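Side-chain contacts in ParM protein (PDB 3JS6), which forms actin-like filaments that probably drive segregation of the staphylococcal plasmid pSK41 to daughter cells: residues 17-22 against 329-334; 51-56 against 61-66; 85-90 against 122-127; 183-188 against 208-213. All blocks are in the same frame, centred on the assembly; numbering follows the deposited sequence.

Interaction 1: residues 17-22 against 329-334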
loop_
_atom_site.group_PDB
_atom_site.type_symbol
_atom_site.label_atom_id
_atom_site.label_comp_id
_atom_site.label_asym_id
_atom_site.label_seq_id
_atom_site.Cartn_x
_atom_site.Cartn_y
_atom_site.Cartn_z
ATOM N N LYS A 17 -1.012 1.994 4.218
ATOM C CA LYS A 17 -0.043 3.090 4.171
ATOM C C LYS A 17 -0.864 4.376 4.002
ATOM O O LYS A 17 -1.844 4.385 3.269
ATOM C CB LYS A 17 0.903 2.951 2.963
ATOM C CG LYS A 17 2.091 1.982 3.166
ATOM C CD LYS A 17 1.671 0.535 3.173
ATOM C CE LYS A 17 1.008 0.122 1.870
ATOM N NZ LYS A 17 0.774 -1.368 1.848
ATOM N N GLY A 18 -0.445 5.440 4.674
ATOM C CA GLY A 18 -1.138 6.705 4.577
ATOM C C GLY A 18 -0.186 7.888 4.546
ATOM O O GLY A 18 0.899 7.853 5.122
ATOM N N LYS A 19 -0.579 8.960 3.865
ATOM C CA LYS A 19 0.289 10.135 3.841
ATOM C C LYS A 19 -0.550 11.399 3.702
ATOM O O LYS A 19 -1.517 11.426 2.946
ATOM C CB LYS A 19 1.293 10.026 2.681
ATOM C CG LYS A 19 2.317 11.157 2.588
ATOM C CD LYS A 19 3.335 10.900 1.478
ATOM C CE LYS A 19 4.446 11.961 1.494
ATOM N NZ LYS A 19 3.972 13.276 0.976
ATOM N N ILE A 20 -0.202 12.422 4.473
ATOM C CA ILE A 20 -0.870 13.710 4.377
ATOM C C ILE A 20 0.234 14.722 4.640
ATOM O O ILE A 20 0.947 14.623 5.630
ATOM C CB ILE A 20 -2.071 13.862 5.383
ATOM C CG1 ILE A 20 -2.719 15.247 5.186
ATOM C CG2 ILE A 20 -1.624 13.646 6.818
ATOM C CD1 ILE A 20 -4.095 15.399 5.815
ATOM N N ASN A 21 0.386 15.685 3.727
ATOM C CA ASN A 21 1.445 16.667 3.843
ATOM C C ASN A 21 2.766 15.896 4.020
ATOM O O ASN A 21 3.062 15.001 3.222
ATOM C CB ASN A 21 1.155 17.619 5.011
ATOM C CG ASN A 21 -0.171 18.385 4.818
ATOM O OD1 ASN A 21 -0.523 18.773 3.704
ATOM N ND2 ASN A 21 -0.889 18.613 5.906
ATOM N N ASP A 22 3.552 16.208 5.045
ATOM C CA ASP A 22 4.820 15.507 5.246
ATOM C C ASP A 22 4.714 14.381 6.263
ATOM O O ASP A 22 5.717 13.829 6.693
ATOM C CB ASP A 22 5.890 16.500 5.693
ATOM C CG ASP A 22 6.120 17.595 4.662
ATOM O OD1 ASP A 22 6.360 17.258 3.484
ATOM O OD2 ASP A 22 6.059 18.787 5.025
ATOM N N GLY A 329 2.438 8.122 -5.343
ATOM C CA GLY A 329 1.857 8.266 -6.669
ATOM C C GLY A 329 0.428 8.778 -6.584
ATOM O O GLY A 329 0.034 9.672 -7.344
ATOM N N TYR A 330 -0.360 8.214 -5.673
ATOM C CA TYR A 330 -1.754 8.636 -5.505
ATOM C C TYR A 330 -1.791 10.100 -5.065
ATOM O O TYR A 330 -2.672 10.855 -5.480
ATOM C CB TYR A 330 -2.480 7.811 -4.426
ATOM C CG TYR A 330 -2.505 6.309 -4.642
ATOM C CD1 TYR A 330 -2.663 5.446 -3.553
ATOM C CD2 TYR A 330 -2.395 5.755 -5.923
ATOM C CE1 TYR A 330 -2.718 4.060 -3.714
ATOM C CE2 TYR A 330 -2.446 4.361 -6.103
ATOM C CZ TYR A 330 -2.611 3.526 -4.990
ATOM O OH TYR A 330 -2.681 2.155 -5.138
ATOM N N GLU A 331 -0.838 10.502 -4.226
ATOM C CA GLU A 331 -0.811 11.889 -3.741
ATOM C C GLU A 331 -0.722 12.897 -4.889
ATOM O O GLU A 331 -1.377 13.942 -4.856
ATOM C CB GLU A 331 0.346 12.089 -2.781
ATOM C CG GLU A 331 0.484 13.505 -2.271
ATOM C CD GLU A 331 1.559 13.619 -1.203
ATOM O OE1 GLU A 331 2.714 13.226 -1.477
ATOM O OE2 GLU A 331 1.247 14.103 -0.090
ATOM N N LYS A 332 0.072 12.585 -5.908
ATOM C CA LYS A 332 0.188 13.480 -7.062
ATOM C C LYS A 332 -1.171 13.665 -7.766
ATOM O O LYS A 332 -1.526 14.775 -8.162
ATOM C CB LYS A 332 1.253 12.955 -8.028
ATOM C CG LYS A 332 2.655 13.005 -7.411
ATOM C CD LYS A 332 3.666 12.221 -8.238
ATOM C CE LYS A 332 5.037 12.245 -7.587
ATOM N NZ LYS A 332 6.044 11.561 -8.459
ATOM N N LEU A 333 -1.928 12.588 -7.916
ATOM C CA LEU A 333 -3.246 12.667 -8.544
ATOM C C LEU A 333 -4.184 13.443 -7.615
ATOM O O LEU A 333 -5.089 14.154 -8.068
ATOM C CB LEU A 333 -3.816 11.253 -8.785
ATOM C CG LEU A 333 -3.089 10.374 -9.818
ATOM C CD1 LEU A 333 -3.765 9.013 -9.906
ATOM C CD2 LEU A 333 -3.127 11.064 -11.197
ATOM N N GLY A 334 -3.968 13.288 -6.310
ATOM C CA GLY A 334 -4.787 13.991 -5.336
ATOM C C GLY A 334 -4.574 15.500 -5.445
ATOM O O GLY A 334 -5.525 16.269 -5.276
HETATM O O HOH W 1 -0.821 15.483 1.117
HETATM O O HOH W 2 3.114 16.266 0.469
#

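Interaction 2: residues 51-56 against 61-66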
loop_
_atom_site.group_PDB
_atom_site.type_symbol
_atom_site.label_atom_id
_atom_site.label_comp_id
_atom_site.label_asym_id
_atom_site.label_seq_id
_atom_site.Cartn_x
_atom_site.Cartn_y
_atom_site.Cartn_z
ATOM N N VAL A 51 -0.523 3.421 19.326
ATOM C CA VAL A 51 -1.868 2.961 19.003
ATOM C C VAL A 51 -2.833 4.060 19.446
ATOM O O VAL A 51 -2.586 4.739 20.441
ATOM C CB VAL A 51 -2.182 1.611 19.725
ATOM C CG1 VAL A 51 -2.159 1.799 21.232
ATOM C CG2 VAL A 51 -3.551 1.076 19.286
ATOM N N SER A 52 -3.917 4.249 18.702
ATOM C CA SER A 52 -4.895 5.280 19.032
ATOM C C SER A 52 -6.314 4.750 19.187
ATOM O O SER A 52 -6.630 3.640 18.769
ATOM C CB SER A 52 -4.887 6.375 17.957
ATOM O OG SER A 52 -3.646 7.044 17.923
ATOM N N GLU A 53 -7.158 5.564 19.805
ATOM C CA GLU A 53 -8.557 5.221 20.026
ATOM C C GLU A 53 -9.387 6.064 19.099
ATOM O O GLU A 53 -9.151 7.274 18.989
ATOM C CB GLU A 53 -8.966 5.505 21.471
ATOM C CG GLU A 53 -8.152 4.749 22.491
ATOM C CD GLU A 53 -8.630 5.005 23.912
ATOM O OE1 GLU A 53 -9.191 6.097 24.174
ATOM O OE2 GLU A 53 -8.434 4.118 24.767
ATOM N N PHE A 54 -10.353 5.426 18.435
ATOM C CA PHE A 54 -11.222 6.111 17.484
ATOM C C PHE A 54 -12.708 5.955 17.803
ATOM O O PHE A 54 -13.201 4.830 17.978
ATOM C CB PHE A 54 -10.990 5.572 16.063
ATOM C CG PHE A 54 -9.576 5.711 15.584
ATOM C CD1 PHE A 54 -8.571 4.861 16.045
ATOM C CD2 PHE A 54 -9.240 6.723 14.695
ATOM C CE1 PHE A 54 -7.251 5.033 15.616
ATOM C CE2 PHE A 54 -7.926 6.895 14.271
ATOM C CZ PHE A 54 -6.936 6.048 14.733
ATOM N N ILE A 55 -13.408 7.087 17.882
ATOM C CA ILE A 55 -14.862 7.081 18.095
ATOM C C ILE A 55 -15.435 7.745 16.853
ATOM O O ILE A 55 -15.110 8.907 16.541
ATOM C CB ILE A 55 -15.269 7.858 19.349
ATOM C CG1 ILE A 55 -14.782 7.109 20.591
ATOM C CG2 ILE A 55 -16.790 7.998 19.406
ATOM C CD1 ILE A 55 -15.051 7.864 21.888
ATOM N N ILE A 56 -16.286 7.009 16.143
ATOM C CA ILE A 56 -16.853 7.493 14.876
ATOM C C ILE A 56 -18.308 7.969 15.013
ATOM O O ILE A 56 -19.168 7.218 15.482
ATOM C CB ILE A 56 -16.849 6.366 13.799
ATOM C CG1 ILE A 56 -15.502 5.625 13.772
ATOM C CG2 ILE A 56 -17.220 6.958 12.439
ATOM C CD1 ILE A 56 -14.300 6.524 13.667
ATOM N N ASP A 61 -20.237 3.604 22.049
ATOM C CA ASP A 61 -20.361 2.185 22.357
ATOM C C ASP A 61 -19.267 1.369 21.678
ATOM O O ASP A 61 -19.085 0.186 21.973
ATOM C CB ASP A 61 -21.743 1.694 21.931
ATOM C CG ASP A 61 -22.857 2.596 22.459
ATOM O OD1 ASP A 61 -23.731 2.999 21.672
ATOM O OD2 ASP A 61 -22.840 2.915 23.665
ATOM N N GLU A 62 -18.532 2.009 20.778
ATOM C CA GLU A 62 -17.468 1.314 20.077
ATOM C C GLU A 62 -16.216 2.147 19.948
ATOM O O GLU A 62 -16.122 3.031 19.098
ATOM C CB GLU A 62 -17.913 0.895 18.678
ATOM C CG GLU A 62 -16.853 0.077 17.950
ATOM C CD GLU A 62 -17.337 -0.488 16.636
ATOM O OE1 GLU A 62 -17.539 -1.724 16.552
ATOM O OE2 GLU A 62 -17.519 0.298 15.687
ATOM N N VAL A 63 -15.239 1.859 20.785
ATOM C CA VAL A 63 -13.985 2.597 20.713
ATOM C C VAL A 63 -13.045 1.700 19.923
ATOM O O VAL A 63 -12.575 0.686 20.435
ATOM C CB VAL A 63 -13.436 2.871 22.118
ATOM C CG1 VAL A 63 -12.153 3.679 22.034
ATOM C CG2 VAL A 63 -14.477 3.619 22.927
ATOM N N LEU A 64 -12.804 2.053 18.661
ATOM C CA LEU A 64 -11.936 1.251 17.798
ATOM C C LEU A 64 -10.457 1.453 18.169
ATOM O O LEU A 64 -10.077 2.528 18.610
ATOM C CB LEU A 64 -12.174 1.638 16.332
ATOM C CG LEU A 64 -13.555 1.322 15.715
ATOM C CD1 LEU A 64 -13.669 1.965 14.312
ATOM C CD2 LEU A 64 -13.715 -0.178 15.602
ATOM N N LEU A 65 -9.638 0.420 17.971
ATOM C CA LEU A 65 -8.204 0.475 18.279
ATOM C C LEU A 65 -7.421 0.191 17.009
ATOM O O LEU A 65 -7.640 -0.835 16.341
ATOM C CB LEU A 65 -7.856 -0.567 19.352
ATOM C CG LEU A 65 -8.459 -0.210 20.709
ATOM C CD1 LEU A 65 -8.272 -1.368 21.690
ATOM C CD2 LEU A 65 -7.767 1.085 21.216
ATOM N N PHE A 66 -6.491 1.082 16.688
ATOM C CA PHE A 66 -5.705 0.955 15.461
ATOM C C PHE A 66 -4.316 1.545 15.654
ATOM O O PHE A 66 -4.171 2.648 16.186
ATOM C CB PHE A 66 -6.443 1.697 14.338
ATOM C CG PHE A 66 -5.789 1.604 12.988
ATOM C CD1 PHE A 66 -5.541 0.373 12.394
ATOM C CD2 PHE A 66 -5.438 2.761 12.297
ATOM C CE1 PHE A 66 -4.947 0.300 11.121
ATOM C CE2 PHE A 66 -4.852 2.695 11.033
ATOM C CZ PHE A 66 -4.608 1.454 10.448
HETATM O O HOH W 3 -17.229 4.540 17.286
#

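Interaction 3: residues 85-90 against 122-127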
loop_
_atom_site.group_PDB
_atom_site.type_symbol
_atom_site.label_atom_id
_atom_site.label_comp_id
_atom_site.label_asym_id
_atom_site.label_seq_id
_atom_site.Cartn_x
_atom_site.Cartn_y
_atom_site.Cartn_z
ATOM N N ASP A 85 -14.690 -8.657 -1.704
ATOM C CA ASP A 85 -15.920 -8.081 -1.194
ATOM C C ASP A 85 -15.662 -7.398 0.151
ATOM O O ASP A 85 -16.587 -7.135 0.917
ATOM C CB ASP A 85 -16.972 -9.175 -1.035
ATOM C CG ASP A 85 -16.440 -10.376 -0.293
ATOM O OD1 ASP A 85 -16.152 -10.251 0.912
ATOM O OD2 ASP A 85 -16.291 -11.447 -0.923
ATOM N N ARG A 86 -14.398 -7.104 0.426
ATOM C CA ARG A 86 -14.029 -6.446 1.680
ATOM C C ARG A 86 -14.774 -5.125 1.838
ATOM O O ARG A 86 -14.994 -4.655 2.959
ATOM C CB ARG A 86 -12.520 -6.174 1.701
ATOM C CG ARG A 86 -12.065 -5.263 0.569
ATOM C CD ARG A 86 -10.557 -5.051 0.563
ATOM N NE ARG A 86 -10.154 -4.163 -0.529
ATOM C CZ ARG A 86 -8.966 -3.566 -0.631
ATOM N NH1 ARG A 86 -8.033 -3.749 0.302
ATOM N NH2 ARG A 86 -8.713 -2.782 -1.675
ATOM N N TYR A 87 -15.189 -4.546 0.715
ATOM C CA TYR A 87 -15.875 -3.235 0.757
ATOM C C TYR A 87 -17.182 -3.265 1.550
ATOM O O TYR A 87 -17.629 -2.234 2.036
ATOM C CB TYR A 87 -16.102 -2.666 -0.680
ATOM C CG TYR A 87 -14.774 -2.657 -1.392
ATOM C CD1 TYR A 87 -14.472 -3.635 -2.347
ATOM C CD2 TYR A 87 -13.824 -1.695 -1.105
ATOM C CE1 TYR A 87 -13.261 -3.670 -2.982
ATOM C CE2 TYR A 87 -12.569 -1.740 -1.713
ATOM C CZ TYR A 87 -12.297 -2.740 -2.644
ATOM O OH TYR A 87 -11.054 -2.807 -3.238
ATOM N N ASP A 88 -17.769 -4.449 1.687
ATOM C CA ASP A 88 -19.031 -4.583 2.411
ATOM C C ASP A 88 -18.833 -5.202 3.788
ATOM O O ASP A 88 -19.806 -5.465 4.483
ATOM C CB ASP A 88 -20.016 -5.453 1.625
ATOM C CG ASP A 88 -20.375 -4.856 0.286
ATOM O OD1 ASP A 88 -20.862 -3.698 0.256
ATOM O OD2 ASP A 88 -20.170 -5.549 -0.736
ATOM N N ILE A 89 -17.584 -5.442 4.187
ATOM C CA ILE A 89 -17.335 -6.051 5.493
ATOM C C ILE A 89 -16.975 -4.999 6.530
ATOM O O ILE A 89 -16.124 -4.151 6.290
ATOM C CB ILE A 89 -16.194 -7.109 5.429
ATOM C CG1 ILE A 89 -16.498 -8.163 4.355
ATOM C CG2 ILE A 89 -16.034 -7.788 6.784
ATOM C CD1 ILE A 89 -17.790 -8.884 4.563
ATOM N N LYS A 90 -17.626 -5.084 7.687
ATOM C CA LYS A 90 -17.421 -4.168 8.816
ATOM C C LYS A 90 -15.952 -3.896 9.106
ATOM O O LYS A 90 -15.549 -2.751 9.275
ATOM C CB LYS A 90 -18.086 -4.755 10.059
ATOM C CG LYS A 90 -17.618 -4.179 11.365
ATOM C CD LYS A 90 -18.436 -2.991 11.768
ATOM C CE LYS A 90 -18.138 -2.641 13.211
ATOM N NZ LYS A 90 -18.470 -3.760 14.101
ATOM N N SER A 122 -6.266 -3.957 -9.959
ATOM C CA SER A 122 -6.569 -3.647 -11.350
ATOM C C SER A 122 -7.824 -4.355 -11.830
ATOM O O SER A 122 -8.593 -3.803 -12.612
ATOM C CB SER A 122 -5.386 -4.037 -12.249
ATOM O OG SER A 122 -4.191 -3.382 -11.850
ATOM N N ASN A 123 -8.048 -5.573 -11.354
ATOM C CA ASN A 123 -9.214 -6.325 -11.798
ATOM C C ASN A 123 -10.569 -5.849 -11.277
ATOM O O ASN A 123 -11.593 -6.319 -11.741
ATOM C CB ASN A 123 -9.031 -7.824 -11.492
ATOM C CG ASN A 123 -9.021 -8.130 -10.007
ATOM O OD1 ASN A 123 -8.873 -9.283 -9.610
ATOM N ND2 ASN A 123 -9.181 -7.108 -9.184
ATOM N N GLU A 124 -10.599 -4.927 -10.320
ATOM C CA GLU A 124 -11.893 -4.448 -9.830
ATOM C C GLU A 124 -12.122 -2.988 -10.183
ATOM O O GLU A 124 -13.208 -2.443 -9.973
ATOM C CB GLU A 124 -12.015 -4.643 -8.314
ATOM C CG GLU A 124 -10.724 -4.980 -7.604
ATOM C CD GLU A 124 -10.930 -5.259 -6.118
ATOM O OE1 GLU A 124 -11.413 -4.355 -5.403
ATOM O OE2 GLU A 124 -10.610 -6.380 -5.669
ATOM N N ILE A 125 -11.092 -2.385 -10.764
ATOM C CA ILE A 125 -11.074 -0.975 -11.141
ATOM C C ILE A 125 -12.005 -0.562 -12.283
ATOM O O ILE A 125 -11.556 -0.087 -13.321
ATOM C CB ILE A 125 -9.616 -0.547 -11.484
ATOM C CG1 ILE A 125 -9.510 0.973 -11.559
ATOM C CG2 ILE A 125 -9.178 -1.176 -12.797
ATOM C CD1 ILE A 125 -9.743 1.652 -10.240
ATOM N N GLY A 126 -13.307 -0.714 -12.070
ATOM C CA GLY A 126 -14.281 -0.341 -13.079
ATOM C C GLY A 126 -15.585 -1.062 -12.815
ATOM O O GLY A 126 -16.621 -0.743 -13.392
ATOM N N THR A 127 -15.526 -2.046 -11.926
ATOM C CA THR A 127 -16.683 -2.841 -11.573
ATOM C C THR A 127 -17.543 -2.134 -10.540
ATOM O O THR A 127 -17.374 -0.939 -10.280
ATOM C CB THR A 127 -16.258 -4.189 -10.978
ATOM O OG1 THR A 127 -15.826 -3.992 -9.628
ATOM C CG2 THR A 127 -15.113 -4.792 -11.785
#

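Interaction 4: residues 183-188 against 208-213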
loop_
_atom_site.group_PDB
_atom_site.type_symbol
_atom_site.label_atom_id
_atom_site.label_comp_id
_atom_site.label_asym_id
_atom_site.label_seq_id
_atom_site.Cartn_x
_atom_site.Cartn_y
_atom_site.Cartn_z
ATOM N N GLU A 183 4.028 7.640 -24.256
ATOM C CA GLU A 183 4.090 6.709 -25.372
ATOM C C GLU A 183 5.166 5.652 -25.162
ATOM O O GLU A 183 5.818 5.231 -26.107
ATOM C CB GLU A 183 4.334 7.458 -26.683
ATOM C CG GLU A 183 4.902 8.857 -26.502
ATOM C CD GLU A 183 5.154 9.559 -27.822
ATOM O OE1 GLU A 183 4.177 10.036 -28.436
ATOM O OE2 GLU A 183 6.328 9.631 -28.241
ATOM N N GLY A 184 5.348 5.194 -23.932
ATOM C CA GLY A 184 6.353 4.188 -23.678
ATOM C C GLY A 184 5.767 2.914 -23.141
ATOM O O GLY A 184 4.563 2.819 -22.922
ATOM N N LYS A 185 6.627 1.921 -22.947
ATOM C CA LYS A 185 6.220 0.625 -22.419
ATOM C C LYS A 185 6.949 0.454 -21.092
ATOM O O LYS A 185 8.183 0.565 -21.021
ATOM C CB LYS A 185 6.603 -0.480 -23.392
ATOM C CG LYS A 185 6.097 -1.848 -23.013
ATOM C CD LYS A 185 6.187 -2.779 -24.212
ATOM C CE LYS A 185 5.882 -4.213 -23.841
ATOM N NZ LYS A 185 5.747 -5.057 -25.055
ATOM N N TYR A 186 6.183 0.212 -20.036
ATOM C CA TYR A 186 6.767 0.083 -18.706
ATOM C C TYR A 186 6.163 -1.079 -17.992
ATOM O O TYR A 186 4.994 -1.391 -18.202
ATOM C CB TYR A 186 6.472 1.326 -17.861
ATOM C CG TYR A 186 7.101 2.584 -18.382
ATOM C CD1 TYR A 186 6.624 3.187 -19.536
ATOM C CD2 TYR A 186 8.212 3.143 -17.749
ATOM C CE1 TYR A 186 7.244 4.327 -20.056
ATOM C CE2 TYR A 186 8.839 4.275 -18.258
ATOM C CZ TYR A 186 8.347 4.859 -19.412
ATOM O OH TYR A 186 8.946 5.978 -19.930
ATOM N N SER A 187 6.938 -1.696 -17.111
ATOM C CA SER A 187 6.402 -2.801 -16.356
ATOM C C SER A 187 6.699 -2.567 -14.901
ATOM O O SER A 187 7.710 -1.958 -14.538
ATOM C CB SER A 187 7.008 -4.131 -16.816
ATOM O OG SER A 187 6.588 -4.456 -18.133
ATOM N N VAL A 188 5.774 -2.996 -14.074
ATOM C CA VAL A 188 5.942 -2.889 -12.637
ATOM C C VAL A 188 6.131 -4.327 -12.182
ATOM O O VAL A 188 5.234 -5.151 -12.378
ATOM C CB VAL A 188 4.694 -2.326 -11.951
ATOM C CG1 VAL A 188 4.908 -2.325 -10.405
ATOM C CG2 VAL A 188 4.417 -0.918 -12.463
ATOM N N GLU A 208 -3.219 -6.195 -20.363
ATOM C CA GLU A 208 -3.458 -7.456 -19.682
ATOM C C GLU A 208 -2.757 -8.627 -20.337
ATOM O O GLU A 208 -2.299 -9.535 -19.642
ATOM C CB GLU A 208 -4.947 -7.771 -19.562
ATOM C CG GLU A 208 -5.179 -9.154 -18.941
ATOM C CD GLU A 208 -4.629 -9.317 -17.522
ATOM O OE1 GLU A 208 -3.401 -9.205 -17.336
ATOM O OE2 GLU A 208 -5.419 -9.580 -16.585
ATOM N N GLU A 209 -2.656 -8.614 -21.658
ATOM C CA GLU A 209 -1.989 -9.711 -22.361
ATOM C C GLU A 209 -0.503 -9.818 -22.001
ATOM O O GLU A 209 0.122 -10.850 -22.242
ATOM C CB GLU A 209 -2.110 -9.533 -23.876
ATOM C CG GLU A 209 -3.506 -9.191 -24.358
ATOM C CD GLU A 209 -3.538 -8.863 -25.843
ATOM O OE1 GLU A 209 -3.187 -9.744 -26.668
ATOM O OE2 GLU A 209 -3.916 -7.720 -26.184
ATOM N N GLU A 210 0.070 -8.754 -21.443
ATOM C CA GLU A 210 1.489 -8.787 -21.080
ATOM C C GLU A 210 1.731 -8.634 -19.582
ATOM O O GLU A 210 2.810 -8.236 -19.153
ATOM C CB GLU A 210 2.252 -7.704 -21.836
ATOM C CG GLU A 210 2.076 -7.760 -23.358
ATOM C CD GLU A 210 2.830 -6.649 -24.071
ATOM O OE1 GLU A 210 2.703 -5.475 -23.661
ATOM O OE2 GLU A 210 3.544 -6.948 -25.045
ATOM N N SER A 211 0.712 -8.947 -18.791
ATOM C CA SER A 211 0.804 -8.869 -17.335
ATOM C C SER A 211 0.612 -10.287 -16.816
ATOM O O SER A 211 -0.049 -11.102 -17.467
ATOM C CB SER A 211 -0.295 -7.951 -16.800
ATOM O OG SER A 211 -0.178 -6.678 -17.422
ATOM N N PHE A 212 1.205 -10.603 -15.674
ATOM C CA PHE A 212 1.051 -11.943 -15.122
ATOM C C PHE A 212 1.427 -12.000 -13.658
ATOM O O PHE A 212 1.942 -11.024 -13.093
ATOM C CB PHE A 212 1.893 -12.966 -15.910
ATOM C CG PHE A 212 3.361 -12.654 -15.953
ATOM C CD1 PHE A 212 3.859 -11.720 -16.865
ATOM C CD2 PHE A 212 4.248 -13.290 -15.088
ATOM C CE1 PHE A 212 5.228 -11.425 -16.919
ATOM C CE2 PHE A 212 5.615 -13.006 -15.128
ATOM C CZ PHE A 212 6.110 -12.067 -16.050
ATOM N N VAL A 213 1.161 -13.155 -13.050
ATOM C CA VAL A 213 1.478 -13.372 -11.646
ATOM C C VAL A 213 2.174 -14.715 -11.424
ATOM O O VAL A 213 1.777 -15.720 -11.996
ATOM C CB VAL A 213 0.219 -13.353 -10.783
ATOM C CG1 VAL A 213 0.597 -13.556 -9.316
ATOM C CG2 VAL A 213 -0.522 -12.029 -10.968
#

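Interaction 1: residues 17-22 against 329-334
K19 of strand 15-20 and E331 of the C-terminal helix 325-342 meet where the helix lies on the sheet of the actin-like N-terminal domain, although 306 residues separate the two segments. Their side chains cross at about a right angle. E331 sends its chain straight out from the helix, with CG anti to the backbone N (chi1 178°) and the rest extended, and this brings the carboxylate to the lysine. K19 leaves the strand equally stretched as far as CE and then bends at its last torsion (chi4 -74°), which turns the ammonium out of the line of the chain and onto both acid oxygens. The closer contact of the salt bridge is to OE1: K19 NZ lies 2.8 Å from E331 OE1, on its syn lone pair. The second bond, 3.0 Å from K19 NZ to E331 OE2, is weak. K19 CE passes 3.7 Å from E331 OE1, and K19 CD lies beside the same oxygen.

The ammonium also reaches forward to the turn just after the strand: K19 NZ donates to N21 O at 3.0 Å, almost in line with the C=O bond (169°). The aliphatic part of K19 packs on V327 of the same helix, while E331 touches A8 of strand 4-11. Two waters complete the link on the OE2 side. One accepts from N21 N at 2.9 Å and donates to E331 OE2 at 2.8 Å; the other donates to N21 O and to E331 OE2, 2.9 Å from the latter.

Interaction 2: residues 51-56 against 61-66
F54 and L64 face each other as a hydrogen-bonded pair of an antiparallel beta hairpin formed by strands 52-56 and 64-66. F54 N donates to L64 O and L64 N to F54 O, both at 2.9 Å. The next such pair is less even: S52 N reaches F66 O nearly straight (173°, 3.0 Å), whereas the return bond from F66 N to S52 O is weak.

The F54 side chain starts with CB 4.1 Å from L64 CB, on the face shared with S52 and F66. With CG anti to the carbonyl carbon (chi1 -58°), the ring swings along the hairpin toward F66. F54 CD1 comes to 3.8 Å from L64 O, which lies at the ring edge, close to its plane. Farther out, F54 CE1 rests 3.7 Å from F66 CB, and F66 O also lies in the ring plane at this edge. F54 CZ at the tip approaches the edge of the F66 ring.

Nearby, I56 CG1 meets L64 CD1 at 4.1 Å. The other face of the hairpin carries E53, whose CB and CG pack on V63 CG1 and L65 CD2 before its carboxylate pairs with K34.

The hairpin is held between strand 23-33, beside 64-66, and strand 141-145, beside 52-56; F54, L64 and F66 all rest on C98 of helix 90-104.

Interaction 3: residues 85-90 against 122-127
Y87 lies in the 3-10 turn 86-88 and E124 in an irregular loop, where the carbonyl of E124 accepts from G126 N, T127 N and T127 OG1 and I125 centres an inverse gamma turn. The two side chains approach from opposite directions and meet through a single buried hydrogen bond, Y87 OH to E124 OE1 at 2.7 Å. The carboxylate oxygen sits at the edge of the phenol, near the ring plane, and is met on its syn side, 28° out of the carboxylate plane; ring and carboxylate planes stand 75° apart.

R86 holds the phenol from one face and at its hydroxyl. Its CG lies over the ring centre, 3.9 Å above the plane, and its extended chain then carries the guanidinium to the hydroxyl, where R86 NH2 donates in its own plane to Y87 OH at 2.8 Å. A weak bond from NE joins it. Donating to the acid while accepting from the guanidinium, the hydroxyl bridges the two groups, which would probably polarise it; R86 NH2 itself remains 4.9 Å from E124 OE1.

R86 NH1 continues to F11 O, and the Y87 ring meets F92 and F133. This bridge ties together two loops that lead into helices 90-104 and 128-137 of the actin-like N-terminal domain, with T127 as N-cap of the second.

Interaction 4: residues 183-188 against 208-213
K185 and E210 are joined by one ionic contact. K185 NZ donates to E210 OE2 at 2.9 Å, a hydrogen-bonded salt bridge in which the oxygen is met on its syn side, 30° out of the carboxylate plane. The other oxygen, E210 OE1, stands farther off, 3.4 Å from K185 NZ, so the ammonium favours one side of the acid. The two side chains cross at about a right angle. K185 is stretched over its full length, with CG anti to the backbone N (chi1 -174°), and reaches out from its strand with the ammonium at the very tip; E210 is extended beyond CG and presents its carboxylate to that tip.

Of the lysine carbons, CE alone comes close to the acid. K185 CE passes 3.4 Å from E210 OE1 and 3.8 Å from E210 OE2, lying beside the carboxylate as the chain arrives.

In the five-stranded mixed sheet of the second actin-like half of the molecule, K185 is on strand 185-191 and E210 in the break of the edge strand 205-214, with strand 196-202 running between them. The salt bridge therefore spans this intervening strand, and K185 packs on its T200 and Q202 on the way.

Further hydrogen bonds tie both ends to their surroundings. The ammonium has a second acceptor in V285 O, next to helix 263-284, and the backbone N of K185 is bonded to D292. T200 OG1 is shared by neighbours from both segments, pairing with S187 OG and with the carbonyl oxygen of E210.

Overall arrangement
Interactions 1, 2 and 3 involve the actin-like N-terminal domain, whereas interaction 4 joins a strand to a break in the edge strand of the other half's sheet; 2 and 4 are farthest apart, about 41 Å between centres. Interaction 1 closes a long loop in the chain that encloses the other three, and brings the C-terminal helix to the sheet that interaction 2 also reaches, about 24 Å away between centres. Interactions 2 and 3 touch through a long, weak ion pair, E62 OE1 to K90 NZ at 3.3 Å. Interactions 3 and 4 approach to about 6 Å between nearest atoms without touching. As the crystal form is apo, no nucleotide marks the cleft expected between the two halves.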